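Local atomic coordinates of lovastatin nonaketide synthase mokA (Monascus pilosus, PDB entry 6AD3), a protein that catalyses the iterative nine-step assembly of the lovastatin (monacolin K) nonaketide and is represented here by its condensation domain. Residues A[323-334]-A[386-397]; A[369-377]-A[400-411]. The protein carries 1 engineered substitution. One frame throughout, in Å; residues are numbered along the deposited sequence.

Contact 1 (A[323-334]-A[386-397])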
loop_
_atom_site.group_PDB
_atom_site.type_symbol
_atom_site.label_atom_id
_atom_site.label_comp_id
_atom_site.label_asym_id
_atom_site.label_seq_id
_atom_site.Cartn_x
_atom_site.Cartn_y
_atom_site.Cartn_z
ATOM N N HIS A 323 -3.994 14.132 -23.948
ATOM C CA HIS A 323 -4.335 12.777 -24.375
ATOM C C HIS A 323 -5.585 12.206 -23.745
ATOM O O HIS A 323 -5.852 11.002 -23.901
ATOM C CB HIS A 323 -3.162 11.825 -24.121
ATOM C CG HIS A 323 -1.960 12.115 -24.968
ATOM N ND1 HIS A 323 -1.093 13.154 -24.708
ATOM C CD2 HIS A 323 -1.467 11.485 -26.061
ATOM C CE1 HIS A 323 -0.134 13.166 -25.615
ATOM N NE2 HIS A 323 -0.357 12.182 -26.464
ATOM N N LYS A 324 -6.298 13.020 -22.965
ATOM C CA LYS A 324 -7.509 12.599 -22.260
ATOM C C LYS A 324 -7.215 11.507 -21.250
ATOM O O LYS A 324 -8.009 10.586 -21.058
ATOM C CB LYS A 324 -8.578 12.113 -23.266
ATOM C CG LYS A 324 -9.075 13.213 -24.201
ATOM C CD LYS A 324 -10.403 12.828 -24.835
ATOM C CE LYS A 324 -10.663 13.593 -26.121
ATOM N NZ LYS A 324 -10.996 15.018 -25.838
ATOM N N ALA A 325 -6.020 11.566 -20.683
ATOM C CA ALA A 325 -5.570 10.609 -19.670
ATOM C C ALA A 325 -5.290 11.334 -18.348
ATOM O O ALA A 325 -5.394 12.573 -18.240
ATOM C CB ALA A 325 -4.318 9.912 -20.165
ATOM N N THR A 326 -5.022 10.576 -17.308
ATOM C CA THR A 326 -4.675 11.171 -16.021
ATOM C C THR A 326 -3.162 11.082 -15.793
ATOM O O THR A 326 -2.511 10.209 -16.323
ATOM C CB THR A 326 -5.356 10.423 -14.864
ATOM O OG1 THR A 326 -4.832 9.102 -14.798
ATOM C CG2 THR A 326 -6.877 10.344 -15.066
ATOM N N PRO A 327 -2.624 11.934 -14.910
ATOM C CA PRO A 327 -1.206 11.814 -14.571
ATOM C C PRO A 327 -0.876 10.401 -14.055
ATOM O O PRO A 327 0.150 9.853 -14.404
ATOM C CB PRO A 327 -1.032 12.858 -13.462
ATOM C CG PRO A 327 -1.994 13.949 -13.885
ATOM C CD PRO A 327 -3.207 13.196 -14.414
ATOM N N MET A 328 -1.745 9.817 -13.247
ATOM C CA MET A 328 -1.501 8.438 -12.784
ATOM C C MET A 328 -1.213 7.499 -13.933
ATOM O O MET A 328 -0.244 6.733 -13.894
ATOM C CB MET A 328 -2.680 7.884 -11.994
ATOM C CG MET A 328 -2.368 6.505 -11.390
ATOM S SD MET A 328 -2.716 5.106 -12.503
ATOM C CE MET A 328 -4.404 4.725 -12.038
ATOM N N GLN A 329 -1.992 7.616 -15.000
ATOM C CA GLN A 329 -1.826 6.727 -16.128
ATOM C C GLN A 329 -0.531 6.977 -16.869
ATOM O O GLN A 329 0.082 6.049 -17.345
ATOM C CB GLN A 329 -3.001 6.828 -17.060
ATOM C CG GLN A 329 -4.271 6.275 -16.449
ATOM C CD GLN A 329 -5.549 6.891 -17.037
ATOM O OE1 GLN A 329 -5.506 7.797 -17.871
ATOM N NE2 GLN A 329 -6.672 6.507 -16.470
ATOM N N PHE A 330 -0.078 8.226 -16.865
ATOM C CA PHE A 330 1.237 8.583 -17.435
ATOM C C PHE A 330 2.384 7.945 -16.610
ATOM O O PHE A 330 3.288 7.265 -17.158
ATOM C CB PHE A 330 1.391 10.130 -17.460
ATOM C CG PHE A 330 2.532 10.631 -18.350
ATOM C CD1 PHE A 330 3.874 10.390 -18.010
ATOM C CD2 PHE A 330 2.273 11.421 -19.434
ATOM C CE1 PHE A 330 4.902 10.916 -18.771
ATOM C CE2 PHE A 330 3.288 11.901 -20.210
ATOM C CZ PHE A 330 4.602 11.647 -19.901
ATOM N N TYR A 331 2.305 8.071 -15.287
ATOM C CA TYR A 331 3.331 7.509 -14.442
ATOM C C TYR A 331 3.369 5.953 -14.624
ATOM O O TYR A 331 4.442 5.340 -14.648
ATOM C CB TYR A 331 3.090 7.912 -12.984
ATOM C CG TYR A 331 3.338 9.361 -12.710
ATOM C CD1 TYR A 331 4.624 9.872 -12.757
ATOM C CD2 TYR A 331 2.295 10.240 -12.345
ATOM C CE1 TYR A 331 4.866 11.216 -12.574
ATOM C CE2 TYR A 331 2.543 11.588 -12.114
ATOM C CZ TYR A 331 3.858 12.055 -12.174
ATOM O OH TYR A 331 4.177 13.400 -12.002
ATOM N N LEU A 332 2.187 5.339 -14.738
ATOM C CA LEU A 332 2.081 3.878 -14.854
ATOM C C LEU A 332 2.638 3.430 -16.209
ATOM O O LEU A 332 3.426 2.503 -16.295
ATOM C CB LEU A 332 0.626 3.458 -14.723
ATOM C CG LEU A 332 0.375 1.976 -15.078
ATOM C CD1 LEU A 332 1.130 1.041 -14.157
ATOM C CD2 LEU A 332 -1.103 1.683 -15.023
ATOM N N ALA A 333 2.262 4.146 -17.259
ATOM C CA ALA A 333 2.746 3.828 -18.573
ATOM C C ALA A 333 4.262 3.929 -18.665
ATOM O O ALA A 333 4.889 3.086 -19.267
ATOM C CB ALA A 333 2.063 4.719 -19.641
ATOM N N ALA A 334 4.840 4.975 -18.074
ATOM C CA ALA A 334 6.247 5.174 -18.094
ATOM C C ALA A 334 6.976 4.088 -17.260
ATOM O O ALA A 334 8.044 3.601 -17.633
ATOM C CB ALA A 334 6.569 6.577 -17.596
ATOM N N PHE A 386 4.936 7.058 -27.222
ATOM C CA PHE A 386 4.517 7.093 -25.834
ATOM C C PHE A 386 3.090 7.578 -25.756
ATOM O O PHE A 386 2.307 7.022 -25.035
ATOM C CB PHE A 386 5.422 7.962 -24.970
ATOM C CG PHE A 386 5.102 7.874 -23.494
ATOM C CD1 PHE A 386 5.495 6.767 -22.770
ATOM C CD2 PHE A 386 4.243 8.774 -22.896
ATOM C CE1 PHE A 386 5.127 6.620 -21.428
ATOM C CE2 PHE A 386 3.840 8.609 -21.551
ATOM C CZ PHE A 386 4.273 7.517 -20.846
ATOM N N GLY A 387 2.731 8.570 -26.570
ATOM C CA GLY A 387 1.372 9.071 -26.573
ATOM C C GLY A 387 0.358 7.981 -26.837
ATOM O O GLY A 387 -0.713 7.957 -26.224
ATOM N N GLU A 388 0.638 7.146 -27.831
ATOM C CA GLU A 388 -0.217 6.002 -28.149
ATOM C C GLU A 388 -0.301 5.014 -26.980
ATOM O O GLU A 388 -1.364 4.501 -26.665
ATOM C CB GLU A 388 0.299 5.292 -29.409
ATOM C CG GLU A 388 0.252 6.200 -30.633
ATOM C CD GLU A 388 0.907 5.600 -31.878
ATOM O OE1 GLU A 388 1.867 4.832 -31.765
ATOM O OE2 GLU A 388 0.547 6.050 -32.980
ATOM N N HIS A 389 0.827 4.796 -26.332
ATOM C CA HIS A 389 0.899 3.859 -25.213
ATOM C C HIS A 389 0.150 4.415 -24.016
ATOM O O HIS A 389 -0.439 3.661 -23.237
ATOM C CB HIS A 389 2.332 3.628 -24.863
ATOM C CG HIS A 389 2.544 2.555 -23.846
ATOM N ND1 HIS A 389 2.048 1.278 -24.000
ATOM C CD2 HIS A 389 3.320 2.529 -22.742
ATOM C CE1 HIS A 389 2.553 0.499 -23.058
ATOM N NE2 HIS A 389 3.287 1.249 -22.251
ATOM N N LEU A 390 0.200 5.731 -23.857
ATOM C CA LEU A 390 -0.531 6.397 -22.789
ATOM C C LEU A 390 -2.021 6.200 -22.955
ATOM O O LEU A 390 -2.755 5.857 -22.004
ATOM C CB LEU A 390 -0.196 7.893 -22.790
ATOM C CG LEU A 390 -0.955 8.765 -21.805
ATOM C CD1 LEU A 390 -0.781 8.303 -20.365
ATOM C CD2 LEU A 390 -0.511 10.211 -21.938
ATOM N N VAL A 391 -2.510 6.387 -24.173
ATOM C CA VAL A 391 -3.924 6.229 -24.398
ATOM C C VAL A 391 -4.316 4.776 -24.183
ATOM O O VAL A 391 -5.353 4.480 -23.580
ATOM C CB VAL A 391 -4.297 6.720 -25.818
ATOM C CG1 VAL A 391 -5.686 6.231 -26.225
ATOM C CG2 VAL A 391 -4.237 8.242 -25.851
ATOM N N ALA A 392 -3.493 3.853 -24.661
ATOM C CA ALA A 392 -3.820 2.422 -24.504
ATOM C C ALA A 392 -3.783 2.025 -23.030
ATOM O O ALA A 392 -4.600 1.237 -22.560
ATOM C CB ALA A 392 -2.879 1.556 -25.309
ATOM N N THR A 393 -2.875 2.629 -22.292
ATOM C CA THR A 393 -2.756 2.343 -20.862
ATOM C C THR A 393 -3.946 2.937 -20.106
ATOM O O THR A 393 -4.534 2.276 -19.242
ATOM C CB THR A 393 -1.425 2.874 -20.308
ATOM O OG1 THR A 393 -0.348 2.160 -20.934
ATOM C CG2 THR A 393 -1.331 2.640 -18.771
ATOM N N LYS A 394 -4.363 4.139 -20.483
ATOM C CA LYS A 394 -5.604 4.692 -19.999
ATOM C C LYS A 394 -6.802 3.726 -20.196
ATOM O O LYS A 394 -7.596 3.529 -19.284
ATOM C CB LYS A 394 -5.860 6.029 -20.678
ATOM C CG LYS A 394 -7.066 6.800 -20.180
ATOM C CD LYS A 394 -8.228 6.744 -21.143
ATOM C CE LYS A 394 -7.899 7.321 -22.507
ATOM N NZ LYS A 394 -8.920 6.895 -23.512
ATOM N N ASP A 395 -6.957 3.170 -21.388
ATOM C CA ASP A 395 -8.078 2.246 -21.651
ATOM C C ASP A 395 -7.965 0.957 -20.811
ATOM O O ASP A 395 -8.956 0.448 -20.283
ATOM C CB ASP A 395 -8.134 1.889 -23.143
ATOM C CG ASP A 395 -8.493 3.076 -24.013
ATOM O OD1 ASP A 395 -9.120 4.024 -23.509
ATOM O OD2 ASP A 395 -8.078 3.095 -25.186
ATOM N N LYS A 396 -6.736 0.503 -20.607
ATOM C CA LYS A 396 -6.465 -0.733 -19.837
ATOM C C LYS A 396 -6.868 -0.528 -18.375
ATOM O O LYS A 396 -7.466 -1.405 -17.738
ATOM C CB LYS A 396 -4.974 -1.075 -19.942
ATOM C CG LYS A 396 -4.530 -2.306 -19.159
ATOM C CD LYS A 396 -3.102 -2.757 -19.541
ATOM C CE LYS A 396 -3.113 -3.544 -20.840
ATOM N NZ LYS A 396 -2.538 -4.879 -20.741
ATOM N N VAL A 397 -6.545 0.638 -17.841
ATOM C CA VAL A 397 -6.894 0.972 -16.466
ATOM C C VAL A 397 -8.397 1.169 -16.283
ATOM O O VAL A 397 -9.013 0.595 -15.375
ATOM C CB VAL A 397 -6.173 2.251 -16.028
ATOM C CG1 VAL A 397 -6.752 2.783 -14.739
ATOM C CG2 VAL A 397 -4.675 2.010 -15.912
#
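Phe330 and Phe386 both set CG anti to the backbone nitrogen (chi1 -165° for Phe330), and from these positions the two rings converge between helices 327-334 and 386-397. Phe386 comes in edge first: its CE2 stands over the centre of the Phe330 face, 3.5 Å from Phe330 CZ, in an edge-to-face pair with planes inclined at 52°. Phe386 CE1 meets the backbone N of Ala334, which lies in plane at the ring edge, and Phe386 CZ lies against Ala333 CB.

Leu390 divides its two methyls. Leu390 CD1 lies 3.6 Å from Phe330 CA in the first turn of the helix and also touches Ala325 CB in the loop before it. Leu390 CD2 rests 3.8 Å from His323 CB, the two side chains crossing at about a right angle. His323 NE2 approaches Gly387 CA to 3.6 Å; His323 ND1 is bonded to the carbonyl of Arg319.

Gln329 is held by its own segment. Gln329 OE1 accepts from Thr326 N (2.9 Å), which stands above the carbonyl plane, and its backbone N bonds to Thr326 OG1, completing a capping box. The amide thus fixed lies against the aliphatic part of Lys394, whose chain bends at chi2 and chi3 to carry NZ to Asp395 OD1. Further along, Leu332 CD2 meets Val397 CG2 tip to tip at 3.7 Å.

The axes of the two helical segments approach to 9.1 Å and cross at 112°. This is mainly apolar helix packing within the condensation-domain fold, joined by loop 323-325, where a Schellman motif at Lys324 closes helix 310-322 and the capping box starts the next.

Contact 2 (A[369-377]-A[400-411])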
loop_
_atom_site.group_PDB
_atom_site.type_symbol
_atom_site.label_atom_id
_atom_site.label_comp_id
_atom_site.label_asym_id
_atom_site.label_seq_id
_atom_site.Cartn_x
_atom_site.Cartn_y
_atom_site.Cartn_z
ATOM N N PHE A 369 -8.935 -2.126 3.532
ATOM C CA PHE A 369 -9.756 -2.268 2.307
ATOM C C PHE A 369 -8.902 -2.416 1.071
ATOM O O PHE A 369 -9.379 -2.910 0.066
ATOM C CB PHE A 369 -10.650 -1.064 2.109
ATOM C CG PHE A 369 -11.767 -0.969 3.106
ATOM C CD1 PHE A 369 -12.947 -1.667 2.901
ATOM C CD2 PHE A 369 -11.622 -0.235 4.287
ATOM C CE1 PHE A 369 -13.993 -1.555 3.812
ATOM C CE2 PHE A 369 -12.668 -0.125 5.186
ATOM C CZ PHE A 369 -13.855 -0.755 4.939
ATOM N N ALA A 370 -7.659 -1.943 1.141
ATOM C CA ALA A 370 -6.782 -1.817 -0.041
ATOM C C ALA A 370 -6.543 -3.136 -0.794
ATOM O O ALA A 370 -6.562 -4.231 -0.227
ATOM C CB ALA A 370 -5.455 -1.170 0.346
ATOM N N ASN A 371 -6.327 -3.009 -2.089
ATOM C CA ASN A 371 -6.302 -4.155 -2.962
ATOM C C ASN A 371 -5.209 -3.953 -4.034
ATOM O O ASN A 371 -4.592 -2.846 -4.121
ATOM C CB ASN A 371 -7.649 -4.277 -3.605
ATOM C CG ASN A 371 -7.857 -5.610 -4.322
ATOM O OD1 ASN A 371 -7.272 -6.646 -3.968
ATOM N ND2 ASN A 371 -8.812 -5.603 -5.257
ATOM N N LEU A 372 -4.986 -4.982 -4.827
ATOM C CA LEU A 372 -4.092 -4.911 -5.965
ATOM C C LEU A 372 -4.805 -5.514 -7.174
ATOM O O LEU A 372 -5.526 -6.477 -7.033
ATOM C CB LEU A 372 -2.861 -5.740 -5.688
ATOM C CG LEU A 372 -1.920 -5.185 -4.638
ATOM C CD1 LEU A 372 -0.953 -6.249 -4.181
ATOM C CD2 LEU A 372 -1.212 -3.978 -5.174
ATOM N N LEU A 373 -4.710 -4.818 -8.310
ATOM C CA LEU A 373 -5.320 -5.269 -9.573
ATOM C C LEU A 373 -4.213 -5.703 -10.523
ATOM O O LEU A 373 -3.330 -4.918 -10.841
ATOM C CB LEU A 373 -6.103 -4.137 -10.191
ATOM C CG LEU A 373 -7.156 -3.466 -9.290
ATOM C CD1 LEU A 373 -7.819 -2.296 -10.005
ATOM C CD2 LEU A 373 -8.185 -4.481 -8.876
ATOM N N PRO A 374 -4.255 -6.968 -10.986
ATOM C CA PRO A 374 -3.079 -7.481 -11.668
ATOM C C PRO A 374 -3.139 -7.237 -13.162
ATOM O O PRO A 374 -3.657 -8.069 -13.909
ATOM C CB PRO A 374 -3.122 -8.984 -11.345
ATOM C CG PRO A 374 -4.553 -9.283 -11.182
ATOM C CD PRO A 374 -5.179 -8.051 -10.607
ATOM N N LEU A 375 -2.655 -6.086 -13.600
ATOM C CA LEU A 375 -2.738 -5.736 -15.009
ATOM C C LEU A 375 -1.680 -6.536 -15.794
ATOM O O LEU A 375 -0.504 -6.389 -15.563
ATOM C CB LEU A 375 -2.450 -4.243 -15.211
ATOM C CG LEU A 375 -3.501 -3.165 -15.009
ATOM C CD1 LEU A 375 -4.674 -3.572 -14.162
ATOM C CD2 LEU A 375 -2.812 -1.902 -14.500
ATOM N N ARG A 376 -2.093 -7.182 -16.883
ATOM C CA ARG A 376 -1.140 -7.883 -17.706
ATOM C C ARG A 376 -0.810 -7.006 -18.914
ATOM O O ARG A 376 -1.734 -6.567 -19.667
ATOM C CB ARG A 376 -1.750 -9.190 -18.187
ATOM C CG ARG A 376 -0.819 -10.009 -19.042
ATOM C CD ARG A 376 -1.328 -11.426 -19.234
ATOM N NE ARG A 376 -0.281 -12.280 -19.832
ATOM C CZ ARG A 376 -0.394 -13.601 -19.973
ATOM N NH1 ARG A 376 -1.522 -14.211 -19.620
ATOM N NH2 ARG A 376 0.650 -14.331 -20.338
ATOM N N PHE A 377 0.471 -6.742 -19.125
ATOM C CA PHE A 377 0.903 -5.978 -20.288
ATOM C C PHE A 377 1.576 -6.955 -21.263
ATOM O O PHE A 377 2.722 -7.354 -21.053
ATOM C CB PHE A 377 1.923 -4.897 -19.882
ATOM C CG PHE A 377 1.325 -3.722 -19.197
ATOM C CD1 PHE A 377 0.970 -3.793 -17.849
ATOM C CD2 PHE A 377 1.202 -2.479 -19.865
ATOM C CE1 PHE A 377 0.423 -2.710 -17.224
ATOM C CE2 PHE A 377 0.668 -1.378 -19.203
ATOM C CZ PHE A 377 0.294 -1.500 -17.873
ATOM N N ALA A 400 -9.893 -2.264 -16.264
ATOM C CA ALA A 400 -9.599 -2.887 -14.981
ATOM C C ALA A 400 -10.546 -2.362 -13.896
ATOM O O ALA A 400 -10.974 -3.117 -13.053
ATOM C CB ALA A 400 -8.153 -2.665 -14.584
ATOM N N MET A 401 -10.835 -1.062 -13.918
ATOM C CA MET A 401 -11.605 -0.424 -12.855
ATOM C C MET A 401 -13.082 -0.814 -12.906
ATOM O O MET A 401 -13.771 -0.790 -11.874
ATOM C CB MET A 401 -11.461 1.104 -12.922
ATOM C CG MET A 401 -10.080 1.592 -12.544
ATOM S SD MET A 401 -9.542 1.016 -10.925
ATOM C CE MET A 401 -10.694 1.846 -9.865
ATOM N N GLN A 402 -13.513 -1.383 -14.018
ATOM C CA GLN A 402 -14.825 -1.995 -14.068
ATOM C C GLN A 402 -14.901 -3.327 -13.321
ATOM O O GLN A 402 -15.971 -3.912 -13.212
ATOM C CB GLN A 402 -15.251 -2.174 -15.524
ATOM C CG GLN A 402 -15.427 -0.854 -16.240
ATOM C CD GLN A 402 -15.643 -1.039 -17.716
ATOM O OE1 GLN A 402 -15.264 -2.059 -18.282
ATOM N NE2 GLN A 402 -16.263 -0.057 -18.353
ATOM N N HIS A 403 -13.747 -3.890 -12.974
ATOM C CA HIS A 403 -13.709 -5.212 -12.383
ATOM C C HIS A 403 -12.828 -5.141 -11.158
ATOM O O HIS A 403 -12.128 -6.083 -10.856
ATOM C CB HIS A 403 -13.115 -6.237 -13.364
ATOM C CG HIS A 403 -13.825 -6.282 -14.684
ATOM N ND1 HIS A 403 -15.104 -6.766 -14.812
ATOM C CD2 HIS A 403 -13.470 -5.829 -15.908
ATOM C CE1 HIS A 403 -15.497 -6.648 -16.068
ATOM N NE2 HIS A 403 -14.510 -6.116 -16.762
ATOM N N ALA A 404 -12.879 -4.029 -10.455
ATOM C CA ALA A 404 -11.912 -3.781 -9.375
ATOM C C ALA A 404 -12.253 -4.438 -8.020
ATOM O O ALA A 404 -11.456 -4.360 -7.110
ATOM C CB ALA A 404 -11.733 -2.287 -9.162
ATOM N N ARG A 405 -13.467 -4.969 -7.871
ATOM C CA ARG A 405 -13.965 -5.391 -6.556
ATOM C C ARG A 405 -13.421 -6.741 -6.075
ATOM O O ARG A 405 -13.630 -7.125 -4.932
ATOM C CB ARG A 405 -15.474 -5.470 -6.570
ATOM C CG ARG A 405 -16.171 -4.134 -6.704
ATOM C CD ARG A 405 -17.683 -4.352 -6.758
ATOM N NE ARG A 405 -18.378 -3.361 -7.578
ATOM C CZ ARG A 405 -18.859 -2.215 -7.110
ATOM N NH1 ARG A 405 -18.696 -1.894 -5.830
ATOM N NH2 ARG A 405 -19.499 -1.384 -7.920
ATOM N N VAL A 406 -12.686 -7.446 -6.909
ATOM C CA VAL A 406 -12.176 -8.724 -6.520
ATOM C C VAL A 406 -10.892 -8.605 -5.681
ATOM O O VAL A 406 -9.868 -8.149 -6.190
ATOM C CB VAL A 406 -11.882 -9.590 -7.741
ATOM C CG1 VAL A 406 -11.404 -10.955 -7.301
ATOM C CG2 VAL A 406 -13.126 -9.724 -8.573
ATOM N N PRO A 407 -10.936 -9.051 -4.409
ATOM C CA PRO A 407 -9.694 -9.056 -3.615
ATOM C C PRO A 407 -8.644 -10.008 -4.246
ATOM O O PRO A 407 -8.995 -11.103 -4.685
ATOM C CB PRO A 407 -10.147 -9.586 -2.263
ATOM C CG PRO A 407 -11.608 -9.228 -2.177
ATOM C CD PRO A 407 -12.109 -9.384 -3.586
ATOM N N TYR A 408 -7.425 -9.533 -4.457
ATOM C CA TYR A 408 -6.481 -10.277 -5.327
ATOM C C TYR A 408 -6.192 -11.686 -4.760
ATOM O O TYR A 408 -5.965 -12.624 -5.517
ATOM C CB TYR A 408 -5.188 -9.511 -5.579
ATOM C CG TYR A 408 -4.250 -9.483 -4.413
ATOM C CD1 TYR A 408 -4.439 -8.593 -3.361
ATOM C CD2 TYR A 408 -3.138 -10.262 -4.396
ATOM C CE1 TYR A 408 -3.561 -8.539 -2.280
ATOM C CE2 TYR A 408 -2.253 -10.249 -3.303
ATOM C CZ TYR A 408 -2.444 -9.309 -2.292
ATOM O OH TYR A 408 -1.596 -9.357 -1.210
ATOM N N GLY A 409 -6.229 -11.839 -3.431
ATOM C CA GLY A 409 -5.992 -13.152 -2.823
ATOM C C GLY A 409 -7.019 -14.188 -3.258
ATOM O O GLY A 409 -6.696 -15.380 -3.417
ATOM N N VAL A 410 -8.262 -13.764 -3.493
ATOM C CA VAL A 410 -9.216 -14.753 -4.012
ATOM C C VAL A 410 -8.954 -15.137 -5.453
ATOM O O VAL A 410 -9.008 -16.330 -5.785
ATOM C CB VAL A 410 -10.724 -14.547 -3.679
ATOM C CG1 VAL A 410 -11.034 -13.358 -2.844
ATOM C CG2 VAL A 410 -11.655 -14.772 -4.871
ATOM N N LEU A 411 -8.440 -14.204 -6.247
ATOM C CA LEU A 411 -7.950 -14.556 -7.608
ATOM C C LEU A 411 -6.787 -15.519 -7.548
ATOM O O LEU A 411 -6.737 -16.532 -8.267
ATOM C CB LEU A 411 -7.535 -13.311 -8.368
ATOM C CG LEU A 411 -7.108 -13.562 -9.799
ATOM C CD1 LEU A 411 -8.255 -14.126 -10.627
ATOM C CD2 LEU A 411 -6.560 -12.304 -10.442
HETATM O O HOH W 1 -9.960 -2.723 -5.671
HETATM O O HOH W 2 -7.718 -8.220 -7.956
#
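Asn371 reaches across to the 400-411 segment with both ends of its amide. Because CG lies anti to the backbone nitrogen (chi1 -168°), the group swings toward the turn before helix 408-411. Asn371 OD1 accepts from Tyr408 N at 2.9 Å, in the carbonyl plane and on a lone pair. Asn371 ND2 donates almost straight to Val406 O, also at 2.9 Å, but from well above the Val406 carbonyl plane. Two such bonds fix the rotation of the amide. A water accepting from ND2 and donating to Ala404 O adds a third link, and a second water bridges Leu372 O and Val406 O.

Tyr408 holds CG between its backbone nitrogen and carbonyl carbon (chi1 74°), a choice that lays the ring alongside Leu372. CD1 of Leu372 sits over one face, 4.0 Å from the centroid of the Tyr408 ring, in a CH-pi contact, while Asn371 OD1 lies at the ring edge. Leu373 sends its two methyls to Ala404, and Leu373 CD1 also touches Met401 SD at 3.8 Å. Pro374 is the centre of an inverse gamma turn, and Pro374 CG touches Leu411 CD2 at 3.7 Å. Leu375 CD1 closes on Ala400 CB at 3.6 Å.

Strand 371-377 is an outermost strand of the six-stranded mixed sheet, bonded antiparallel to 348-354. The chain leaving helix 386-401 runs past it into helix 408-414, while helix 256-266 packs on Ala400, Val406 and Leu411.

Overall arrangement
Helix 386-401 serves both contacts: its first three turns pack on helix 327-343 in contact 1, and Ala400 and Met401 near its end take part in contact 2. Both are mainly buried, yet contact 1 lies farther from the centre of the chain (about 21 Å, against 13 Å, centre to centre) and joins helix to helix largely through rings and methyls. Contact 2 joins an outermost strand to the end of one helix, the start of the next and the loop between, where an amide and two waters hold backbone N-H and C=O groups. The contacts, their centres about 18 Å apart, meet where Leu332 packs on Leu375 and Thr393 on Phe377.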